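Local coordinates for mitotic checkpoint control protein kinase BUB1 (Drosophila melanogaster, PDB 6JKK) that probably acts as an ATP-dependent protein kinase of the mitotic checkpoint at kinetochores, represented here by its C-terminal kinase domain, at residues A[242-253]-A[298-308]; A[161-169]-A[194-205]. All blocks are in the same frame, centred on the assembly; numbering follows the deposited sequence.

Contact 1 (A[242-253]-A[298-308]); sequences PWTYQLDLYGLV and LLNIRDCRTMP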
loop_
_atom_site.group_PDB
_atom_site.type_symbol
_atom_site.label_atom_id
_atom_site.label_comp_id
_atom_site.label_asym_id
_atom_site.label_seq_id
_atom_site.Cartn_x
_atom_site.Cartn_y
_atom_site.Cartn_z
ATOM N N PRO A 242 8.303 -16.859 -13.303
ATOM C CA PRO A 242 8.921 -16.112 -12.205
ATOM C C PRO A 242 8.449 -14.660 -12.153
ATOM O O PRO A 242 8.061 -14.106 -13.183
ATOM C CB PRO A 242 10.413 -16.171 -12.546
ATOM C CG PRO A 242 10.457 -16.399 -14.021
ATOM C CD PRO A 242 9.299 -17.292 -14.300
ATOM N N TRP A 243 8.487 -14.061 -10.966
ATOM C CA TRP A 243 8.068 -12.674 -10.778
ATOM C C TRP A 243 8.872 -12.021 -9.666
ATOM O O TRP A 243 9.371 -12.698 -8.771
ATOM C CB TRP A 243 6.585 -12.603 -10.414
ATOM C CG TRP A 243 6.230 -13.466 -9.250
ATOM C CD1 TRP A 243 5.774 -14.752 -9.293
ATOM C CD2 TRP A 243 6.298 -13.111 -7.864
ATOM N NE1 TRP A 243 5.554 -15.219 -8.020
ATOM C CE2 TRP A 243 5.869 -14.229 -7.124
ATOM C CE3 TRP A 243 6.682 -11.956 -7.176
ATOM C CZ2 TRP A 243 5.815 -14.224 -5.730
ATOM C CZ3 TRP A 243 6.626 -11.952 -5.796
ATOM C CH2 TRP A 243 6.194 -13.074 -5.088
ATOM N N THR A 244 8.991 -10.700 -9.735
ATOM C CA THR A 244 9.459 -9.899 -8.614
ATOM C C THR A 244 8.514 -8.713 -8.483
ATOM O O THR A 244 7.431 -8.835 -7.916
ATOM C CB THR A 244 10.911 -9.402 -8.807
ATOM O OG1 THR A 244 11.036 -8.751 -10.080
ATOM C CG2 THR A 244 11.896 -10.562 -8.729
ATOM N N TYR A 245 8.911 -7.574 -9.043
ATOM C CA TYR A 245 8.132 -6.339 -8.913
ATOM C C TYR A 245 6.767 -6.387 -9.612
ATOM O O TYR A 245 5.880 -5.590 -9.292
ATOM C CB TYR A 245 8.953 -5.136 -9.402
ATOM C CG TYR A 245 10.263 -4.967 -8.658
ATOM C CD1 TYR A 245 10.319 -4.272 -7.454
ATOM C CD2 TYR A 245 11.442 -5.505 -9.158
ATOM C CE1 TYR A 245 11.513 -4.119 -6.770
ATOM C CE2 TYR A 245 12.636 -5.358 -8.484
ATOM C CZ TYR A 245 12.667 -4.664 -7.292
ATOM O OH TYR A 245 13.863 -4.521 -6.622
ATOM N N GLN A 246 6.590 -7.320 -10.549
ATOM C CA GLN A 246 5.314 -7.462 -11.260
ATOM C C GLN A 246 4.136 -7.641 -10.303
ATOM O O GLN A 246 3.002 -7.253 -10.618
ATOM C CB GLN A 246 5.349 -8.647 -12.234
ATOM C CG GLN A 246 6.454 -8.595 -13.294
ATOM C CD GLN A 246 7.729 -9.289 -12.845
ATOM O OE1 GLN A 246 8.174 -9.116 -11.712
ATOM N NE2 GLN A 246 8.317 -10.086 -13.733
ATOM N N LEU A 247 4.405 -8.236 -9.140
ATOM C CA LEU A 247 3.356 -8.501 -8.149
ATOM C C LEU A 247 2.704 -7.206 -7.669
ATOM O O LEU A 247 1.481 -7.137 -7.498
ATOM C CB LEU A 247 3.922 -9.289 -6.956
ATOM C CG LEU A 247 2.917 -9.736 -5.891
ATOM C CD1 LEU A 247 1.870 -10.659 -6.507
ATOM C CD2 LEU A 247 3.597 -10.417 -4.716
ATOM N N ASP A 248 3.529 -6.187 -7.445
ATOM C CA ASP A 248 3.035 -4.879 -7.031
ATOM C C ASP A 248 2.312 -4.175 -8.172
ATOM O O ASP A 248 1.296 -3.516 -7.957
ATOM C CB ASP A 248 4.196 -4.009 -6.552
ATOM C CG ASP A 248 4.527 -4.234 -5.102
ATOM O OD1 ASP A 248 3.858 -5.079 -4.466
ATOM O OD2 ASP A 248 5.455 -3.565 -4.603
ATOM N N LEU A 249 2.843 -4.321 -9.383
ATOM C CA LEU A 249 2.284 -3.638 -10.548
ATOM C C LEU A 249 0.912 -4.231 -10.874
ATOM O O LEU A 249 0.004 -3.532 -11.322
ATOM C CB LEU A 249 3.249 -3.721 -11.738
ATOM C CG LEU A 249 4.644 -3.149 -11.457
ATOM C CD1 LEU A 249 5.508 -3.125 -12.698
ATOM C CD2 LEU A 249 4.556 -1.750 -10.857
ATOM N N TYR A 250 0.760 -5.522 -10.605
ATOM C CA TYR A 250 -0.545 -6.171 -10.701
ATOM C C TYR A 250 -1.487 -5.574 -9.660
ATOM O O TYR A 250 -2.630 -5.230 -9.975
ATOM C CB TYR A 250 -0.398 -7.681 -10.497
ATOM C CG TYR A 250 -1.705 -8.448 -10.492
ATOM C CD1 TYR A 250 -2.272 -8.896 -11.675
ATOM C CD2 TYR A 250 -2.360 -8.732 -9.301
ATOM C CE1 TYR A 250 -3.462 -9.601 -11.674
ATOM C CE2 TYR A 250 -3.543 -9.430 -9.285
ATOM C CZ TYR A 250 -4.091 -9.862 -10.474
ATOM O OH TYR A 250 -5.273 -10.560 -10.457
ATOM N N GLY A 251 -1.003 -5.435 -8.426
ATOM C CA GLY A 251 -1.798 -4.853 -7.354
ATOM C C GLY A 251 -2.245 -3.439 -7.664
ATOM O O GLY A 251 -3.394 -3.053 -7.380
ATOM N N LEU A 252 -1.332 -2.671 -8.259
ATOM C CA LEU A 252 -1.605 -1.302 -8.688
ATOM C C LEU A 252 -2.803 -1.232 -9.629
ATOM O O LEU A 252 -3.703 -0.410 -9.441
ATOM C CB LEU A 252 -0.382 -0.719 -9.400
ATOM C CG LEU A 252 0.332 0.480 -8.783
ATOM C CD1 LEU A 252 1.363 1.037 -9.755
ATOM C CD2 LEU A 252 -0.655 1.562 -8.371
ATOM N N VAL A 253 -2.805 -2.081 -10.652
ATOM C CA VAL A 253 -3.923 -2.132 -11.593
ATOM C C VAL A 253 -5.219 -2.474 -10.874
ATOM O O VAL A 253 -6.263 -1.868 -11.138
ATOM C CB VAL A 253 -3.677 -3.143 -12.730
ATOM C CG1 VAL A 253 -4.897 -3.254 -13.627
ATOM C CG2 VAL A 253 -2.488 -2.719 -13.551
ATOM N N LEU A 298 1.138 -2.554 -17.367
ATOM C CA LEU A 298 1.383 -2.985 -15.996
ATOM C C LEU A 298 1.080 -4.467 -15.783
ATOM O O LEU A 298 1.635 -5.088 -14.877
ATOM C CB LEU A 298 0.587 -2.127 -15.010
ATOM C CG LEU A 298 1.008 -0.667 -14.820
ATOM C CD1 LEU A 298 -0.043 0.110 -14.030
ATOM C CD2 LEU A 298 2.349 -0.588 -14.119
ATOM N N LEU A 299 0.204 -5.031 -16.614
ATOM C CA LEU A 299 -0.174 -6.440 -16.481
ATOM C C LEU A 299 0.695 -7.384 -17.305
ATOM O O LEU A 299 0.827 -8.567 -16.977
ATOM C CB LEU A 299 -1.637 -6.647 -16.881
ATOM C CG LEU A 299 -2.711 -6.149 -15.921
ATOM C CD1 LEU A 299 -4.092 -6.361 -16.507
ATOM C CD2 LEU A 299 -2.584 -6.873 -14.599
ATOM N N ASN A 300 1.270 -6.874 -18.387
ATOM C CA ASN A 300 1.978 -7.736 -19.319
ATOM C C ASN A 300 3.438 -7.348 -19.438
ATOM O O ASN A 300 3.806 -6.525 -20.279
ATOM C CB ASN A 300 1.293 -7.708 -20.682
ATOM C CG ASN A 300 -0.149 -8.183 -20.616
ATOM O OD1 ASN A 300 -0.432 -9.366 -20.806
ATOM N ND2 ASN A 300 -1.066 -7.262 -20.343
ATOM N N ILE A 301 4.261 -7.954 -18.587
ATOM C CA ILE A 301 5.686 -7.644 -18.505
ATOM C C ILE A 301 6.506 -8.857 -18.939
ATOM O O ILE A 301 6.221 -9.987 -18.531
ATOM C CB ILE A 301 6.056 -7.196 -17.073
ATOM C CG1 ILE A 301 5.240 -5.955 -16.705
ATOM C CG2 ILE A 301 7.542 -6.905 -16.954
ATOM C CD1 ILE A 301 5.094 -5.714 -15.213
ATOM N N ARG A 302 7.511 -8.620 -19.779
ATOM C CA ARG A 302 8.245 -9.696 -20.445
ATOM C C ARG A 302 8.992 -10.611 -19.474
ATOM O O ARG A 302 8.859 -11.839 -19.528
ATOM C CB ARG A 302 9.221 -9.101 -21.462
ATOM C CG ARG A 302 9.224 -9.798 -22.805
ATOM C CD ARG A 302 9.907 -8.946 -23.864
ATOM N NE ARG A 302 11.340 -8.811 -23.625
ATOM C CZ ARG A 302 11.962 -7.658 -23.405
ATOM N NH1 ARG A 302 11.273 -6.524 -23.403
ATOM N NH2 ARG A 302 13.275 -7.637 -23.202
ATOM N N ASP A 303 9.778 -10.006 -18.590
ATOM C CA ASP A 303 10.599 -10.762 -17.646
ATOM C C ASP A 303 10.910 -9.920 -16.413
ATOM O O ASP A 303 10.502 -8.761 -16.337
ATOM C CB ASP A 303 11.895 -11.232 -18.320
ATOM C CG ASP A 303 12.641 -10.103 -19.014
ATOM O OD1 ASP A 303 12.804 -9.025 -18.406
ATOM O OD2 ASP A 303 13.061 -10.294 -20.173
ATOM N N CYS A 304 11.644 -10.493 -15.460
ATOM C CA CYS A 304 11.970 -9.794 -14.215
ATOM C C CYS A 304 13.173 -8.875 -14.373
ATOM O O CYS A 304 13.511 -8.116 -13.465
ATOM C CB CYS A 304 12.252 -10.789 -13.089
ATOM S SG CYS A 304 10.891 -11.903 -12.704
ATOM N N ARG A 305 13.826 -8.948 -15.525
ATOM C CA ARG A 305 15.032 -8.166 -15.750
ATOM C C ARG A 305 14.738 -6.682 -15.899
ATOM O O ARG A 305 15.502 -5.844 -15.417
ATOM C CB ARG A 305 15.776 -8.669 -16.981
ATOM C CG ARG A 305 16.348 -10.056 -16.810
ATOM C CD ARG A 305 17.637 -10.198 -17.595
ATOM N NE ARG A 305 18.571 -11.119 -16.952
ATOM C CZ ARG A 305 18.776 -12.376 -17.336
ATOM N NH1 ARG A 305 18.115 -12.878 -18.371
ATOM N NH2 ARG A 305 19.651 -13.131 -16.686
ATOM N N THR A 306 13.644 -6.362 -16.587
ATOM C CA THR A 306 13.262 -4.971 -16.822
ATOM C C THR A 306 11.775 -4.740 -16.558
ATOM O O THR A 306 10.920 -5.423 -17.126
ATOM C CB THR A 306 13.588 -4.536 -18.269
ATOM O OG1 THR A 306 12.739 -5.240 -19.184
ATOM C CG2 THR A 306 15.031 -4.838 -18.608
ATOM N N MET A 307 11.473 -3.780 -15.690
ATOM C CA MET A 307 10.089 -3.393 -15.425
ATOM C C MET A 307 9.685 -2.252 -16.356
ATOM O O MET A 307 10.544 -1.538 -16.867
ATOM C CB MET A 307 9.929 -2.967 -13.964
ATOM C CG MET A 307 10.147 -4.093 -12.963
ATOM S SD MET A 307 8.943 -5.420 -13.179
ATOM C CE MET A 307 10.033 -6.754 -13.671
ATOM N N PRO A 308 8.374 -2.087 -16.599
ATOM C CA PRO A 308 7.919 -0.936 -17.386
ATOM C C PRO A 308 8.255 0.393 -16.716
ATOM O O PRO A 308 8.357 0.457 -15.488
ATOM C CB PRO A 308 6.397 -1.116 -17.420
ATOM C CG PRO A 308 6.078 -2.044 -16.288
ATOM C CD PRO A 308 7.257 -2.967 -16.220
HETATM O O HOH W 1 13.584 -8.269 -10.580
HETATM O O HOH W 2 2.037 -7.091 -13.375
HETATM O O HOH W 3 6.965 -11.094 -16.254
#
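Q246 and C304 find each other through two torsions: the Q246 chain bends at chi2 (91°), swinging its amide over to the loop, and C304 keeps SG beside its own backbone N (chi1 -59°), facing the loop of W243 and T244 and the Q246 amide. There Q246 NE2 donates to C304 SG at 3.3 Å, almost straight at 171°, with the sulfur lying in the amide plane. A water that donates to I301 O accepts from the same nitrogen, and Q246 OE1 receives T244 N at 2.7 Å from a position tilted out of the carbonyl plane. M307 crosses the glutamine at about a right angle, its CE 3.5 Å from Q246 CD. Two further waters bridge backbone and hydroxyl groups, one between T244 OG1 and C304 O, the other between Q246 O and L298 O.

One turn along, the contact becomes oily. L249 CD1 packs 3.6 Å from I301 CD1 and also touches the P308 ring at CG. V253 and L298 run alongside one another, pointing opposite ways, tightly, with V253 CG2 3.5 Å from L298 CB. L299 CD2 lies 3.6 Å from Y250 CD1, while the phenol oxygen of Y250 bonds to L231 O. D248 is turned to other partners: its carboxylate takes the backbone N of H180 and A181, as the conserved aspartate of this helix does in protein kinases.

The polar work across the contact is thus done by neutral groups. With both amide hydrogens and the carbonyl oxygen engaged, Q246 is held in one rotation, since flipping the amide would set NE2 against the donor T244 N.

Contact 2 (A[161-169]-A[194-205]); sequences HLSCQMLDI and ICADPNEVSLQL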
loop_
_atom_site.group_PDB
_atom_site.type_symbol
_atom_site.label_atom_id
_atom_site.label_comp_id
_atom_site.label_asym_id
_atom_site.label_seq_id
_atom_site.Cartn_x
_atom_site.Cartn_y
_atom_site.Cartn_z
ATOM N N HIS A 161 -5.779 11.273 -11.238
ATOM C CA HIS A 161 -4.927 12.014 -10.299
ATOM C C HIS A 161 -4.379 11.090 -9.214
ATOM O O HIS A 161 -3.177 11.120 -8.896
ATOM C CB HIS A 161 -5.720 13.163 -9.670
ATOM C CG HIS A 161 -4.866 14.233 -9.052
ATOM N ND1 HIS A 161 -4.130 14.028 -7.906
ATOM C CD2 HIS A 161 -4.656 15.522 -9.411
ATOM C CE1 HIS A 161 -3.490 15.142 -7.591
ATOM N NE2 HIS A 161 -3.797 16.064 -8.486
ATOM N N LEU A 162 -5.264 10.272 -8.647
ATOM C CA LEU A 162 -4.880 9.311 -7.620
ATOM C C LEU A 162 -3.961 8.221 -8.179
ATOM O O LEU A 162 -3.048 7.775 -7.498
ATOM C CB LEU A 162 -6.123 8.675 -6.986
ATOM C CG LEU A 162 -7.026 9.577 -6.146
ATOM C CD1 LEU A 162 -8.243 8.807 -5.636
ATOM C CD2 LEU A 162 -6.240 10.165 -4.979
ATOM N N SER A 163 -4.206 7.796 -9.414
ATOM C CA SER A 163 -3.358 6.795 -10.060
ATOM C C SER A 163 -1.941 7.312 -10.295
ATOM O O SER A 163 -0.959 6.576 -10.158
ATOM C CB SER A 163 -3.976 6.365 -11.391
ATOM O OG SER A 163 -5.220 5.732 -11.178
ATOM N N CYS A 164 -1.843 8.582 -10.666
ATOM C CA CYS A 164 -0.558 9.219 -10.890
ATOM C C CYS A 164 0.238 9.217 -9.594
ATOM O O CYS A 164 1.447 8.974 -9.590
ATOM C CB CYS A 164 -0.771 10.652 -11.377
ATOM S SG CYS A 164 0.711 11.456 -12.019
ATOM N N GLN A 165 -0.445 9.497 -8.491
ATOM C CA GLN A 165 0.197 9.484 -7.184
ATOM C C GLN A 165 0.650 8.087 -6.787
ATOM O O GLN A 165 1.770 7.912 -6.297
ATOM C CB GLN A 165 -0.748 10.026 -6.114
ATOM C CG GLN A 165 -1.083 11.499 -6.247
ATOM C CD GLN A 165 -2.034 11.955 -5.159
ATOM O OE1 GLN A 165 -1.787 11.718 -3.979
ATOM N NE2 GLN A 165 -3.136 12.587 -5.549
ATOM N N MET A 166 -0.225 7.102 -6.975
ATOM C CA MET A 166 0.095 5.729 -6.589
ATOM C C MET A 166 1.276 5.212 -7.389
ATOM O O MET A 166 2.107 4.474 -6.865
ATOM C CB MET A 166 -1.112 4.802 -6.780
ATOM C CG MET A 166 -2.191 4.960 -5.730
ATOM S SD MET A 166 -3.505 3.745 -5.928
ATOM C CE MET A 166 -4.193 4.278 -7.503
ATOM N N LEU A 167 1.339 5.587 -8.661
ATOM C CA LEU A 167 2.466 5.209 -9.505
ATOM C C LEU A 167 3.761 5.804 -8.963
ATOM O O LEU A 167 4.805 5.149 -8.976
ATOM C CB LEU A 167 2.239 5.682 -10.943
ATOM C CG LEU A 167 1.376 4.768 -11.804
ATOM C CD1 LEU A 167 0.783 5.546 -12.971
ATOM C CD2 LEU A 167 2.202 3.591 -12.287
ATOM N N ASP A 168 3.698 7.046 -8.494
ATOM C CA ASP A 168 4.899 7.714 -7.984
ATOM C C ASP A 168 5.370 7.016 -6.711
ATOM O O ASP A 168 6.566 6.800 -6.511
ATOM C CB ASP A 168 4.606 9.192 -7.698
ATOM C CG ASP A 168 5.736 10.119 -8.127
ATOM O OD1 ASP A 168 6.635 9.683 -8.885
ATOM O OD2 ASP A 168 5.701 11.304 -7.724
ATOM N N ILE A 169 4.422 6.647 -5.855
ATOM C CA ILE A 169 4.759 6.001 -4.585
ATOM C C ILE A 169 5.399 4.626 -4.802
ATOM O O ILE A 169 6.398 4.284 -4.162
ATOM C CB ILE A 169 3.509 5.886 -3.678
ATOM C CG1 ILE A 169 3.057 7.282 -3.231
ATOM C CG2 ILE A 169 3.794 5.014 -2.466
ATOM C CD1 ILE A 169 1.662 7.317 -2.593
ATOM N N ILE A 194 -6.916 16.341 -1.885
ATOM C CA ILE A 194 -6.066 16.449 -3.075
ATOM C C ILE A 194 -5.824 17.918 -3.437
ATOM O O ILE A 194 -6.716 18.737 -3.252
ATOM C CB ILE A 194 -6.721 15.727 -4.287
ATOM C CG1 ILE A 194 -6.680 14.217 -4.103
ATOM C CG2 ILE A 194 -6.009 16.033 -5.573
ATOM C CD1 ILE A 194 -7.794 13.691 -3.295
ATOM N N CYS A 195 -4.622 18.249 -3.923
ATOM C CA CYS A 195 -4.381 19.537 -4.589
ATOM C C CYS A 195 -4.438 19.344 -6.097
ATOM O O CYS A 195 -4.146 18.263 -6.603
ATOM C CB CYS A 195 -3.021 20.134 -4.226
ATOM S SG CYS A 195 -2.188 19.374 -2.833
ATOM N N ALA A 196 -4.802 20.399 -6.816
ATOM C CA ALA A 196 -4.879 20.344 -8.274
ATOM C C ALA A 196 -3.564 19.941 -8.961
ATOM O O ALA A 196 -3.575 19.493 -10.110
ATOM C CB ALA A 196 -5.375 21.668 -8.818
ATOM N N ASP A 197 -2.443 20.117 -8.265
ATOM C CA ASP A 197 -1.133 19.725 -8.782
ATOM C C ASP A 197 -0.938 18.219 -8.609
ATOM O O ASP A 197 -0.952 17.720 -7.495
ATOM C CB ASP A 197 -0.037 20.502 -8.047
ATOM C CG ASP A 197 1.353 19.984 -8.341
ATOM O OD1 ASP A 197 2.214 20.026 -7.431
ATOM O OD2 ASP A 197 1.585 19.539 -9.485
ATOM N N PRO A 198 -0.768 17.484 -9.717
ATOM C CA PRO A 198 -0.682 16.019 -9.619
ATOM C C PRO A 198 0.487 15.492 -8.767
ATOM O O PRO A 198 0.495 14.298 -8.459
ATOM C CB PRO A 198 -0.507 15.583 -11.078
ATOM C CG PRO A 198 -1.139 16.677 -11.880
ATOM C CD PRO A 198 -0.859 17.946 -11.113
ATOM N N ASN A 199 1.423 16.359 -8.376
ATOM C CA ASN A 199 2.692 15.918 -7.779
ATOM C C ASN A 199 2.792 15.890 -6.251
ATOM O O ASN A 199 3.585 15.119 -5.706
ATOM C CB ASN A 199 3.872 16.710 -8.363
ATOM C CG ASN A 199 4.032 16.504 -9.855
ATOM O OD1 ASN A 199 3.647 15.469 -10.392
ATOM N ND2 ASN A 199 4.608 17.492 -10.533
ATOM N N GLU A 200 2.031 16.732 -5.556
ATOM C CA GLU A 200 2.014 16.642 -4.097
ATOM C C GLU A 200 1.222 15.406 -3.708
ATOM O O GLU A 200 0.135 15.149 -4.234
ATOM C CB GLU A 200 1.448 17.906 -3.431
ATOM C CG GLU A 200 1.070 17.766 -1.957
ATOM C CD GLU A 200 2.268 17.596 -1.043
ATOM O OE1 GLU A 200 2.906 18.614 -0.692
ATOM O OE2 GLU A 200 2.571 16.441 -0.670
ATOM N N VAL A 201 1.788 14.621 -2.803
ATOM C CA VAL A 201 1.180 13.356 -2.432
ATOM C C VAL A 201 0.185 13.548 -1.287
ATOM O O VAL A 201 0.479 14.222 -0.296
ATOM C CB VAL A 201 2.263 12.293 -2.112
ATOM C CG1 VAL A 201 3.654 12.901 -2.217
ATOM C CG2 VAL A 201 2.049 11.661 -0.745
ATOM N N SER A 202 -1.007 12.985 -1.457
ATOM C CA SER A 202 -2.005 12.983 -0.398
ATOM C C SER A 202 -2.269 11.564 0.078
ATOM O O SER A 202 -3.006 11.355 1.045
ATOM C CB SER A 202 -3.303 13.628 -0.877
ATOM O OG SER A 202 -3.091 14.976 -1.252
ATOM N N LEU A 203 -1.653 10.598 -0.605
ATOM C CA LEU A 203 -1.787 9.182 -0.262
ATOM C C LEU A 203 -0.609 8.646 0.549
ATOM O O LEU A 203 0.503 9.170 0.473
ATOM C CB LEU A 203 -1.903 8.350 -1.539
ATOM C CG LEU A 203 -3.245 7.846 -2.063
ATOM C CD1 LEU A 203 -4.438 8.629 -1.534
ATOM C CD2 LEU A 203 -3.221 7.838 -3.582
ATOM N N GLN A 204 -0.854 7.579 1.304
ATOM C CA GLN A 204 0.211 6.900 2.046
ATOM C C GLN A 204 0.028 5.392 1.939
ATOM O O GLN A 204 -1.066 4.872 2.173
ATOM C CB GLN A 204 0.198 7.326 3.515
ATOM C CG GLN A 204 1.316 6.718 4.366
ATOM C CD GLN A 204 1.270 7.194 5.806
ATOM O OE1 GLN A 204 0.684 6.540 6.671
ATOM N NE2 GLN A 204 1.884 8.341 6.069
ATOM N N LEU A 205 1.102 4.697 1.574
ATOM C CA LEU A 205 1.099 3.236 1.500
ATOM C C LEU A 205 1.390 2.662 2.885
ATOM O O LEU A 205 2.336 3.095 3.552
ATOM C CB LEU A 205 2.168 2.768 0.510
ATOM C CG LEU A 205 2.286 1.265 0.252
ATOM C CD1 LEU A 205 1.018 0.745 -0.392
ATOM C CD2 LEU A 205 3.496 0.968 -0.629
HETATM O O HOH W 4 3.124 12.160 -6.821
#
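L203 and H161 bury the most surface here, with Q165 between them on the helix. The imidazole of H161 is sandwiched: I194 CG2 sits over one face, 3.6 Å from the ring centroid in a CH-pi contact, and P198 CB lies over the opposite face. With CG anti to the backbone N (chi1 -161°), the H161 ring is placed between I194 and P198 and within reach of Q165, whose NE2 donates to H161 ND1 at 2.9 Å, the donor lying in the ring plane. That bond suggests ND1 carries no proton.

The other end of the Q165 amide crosses to the loop, where OE1 receives S202 N at 2.9 Å and a nearly linear 175°. Replacing Q165 by an alanine would probably leave S202 N without its acceptor and the H161 ring without its in-plane donor, setting the imidazole freer to turn.

L203 points into the helix from the strand. Its CD2 reaches M166 CG at 3.7 Å and L162 CD2 at 4.1 Å, while its CB meets I169 CD1, the two side chains crossing at about a right angle. I169 CG2 continues the packing onto L205 CB.

Strand 203-205 pairs antiparallel with 188-190, which follows the catalytic loop. A long helix backing this small hairpin, just ahead of the DFG motif, is the αE and β7-β8 arrangement of the protein kinase C-lobe.

Both contacts lie in the C-lobe of the kinase domain, their centres about 21 Å apart, and they come in series: contact 2 closes at residue 205 before contact 1 opens at 242. Between them the chain passes through the DFG and activation segment region. Helices 156-175 and 246-261 pack directly together, L252 CD2 of contact 1 lying 3.6 Å from M166 CB of contact 2, with L167 also touching L252. Each helix turns a different side to its own partner, which for 246-261 is the loop leading to helix 310-322. That helix in turn touches L167 and P198, so the contacts sit on two helices packed together in the C-lobe, with 310-322 touching the contact 2 side as well.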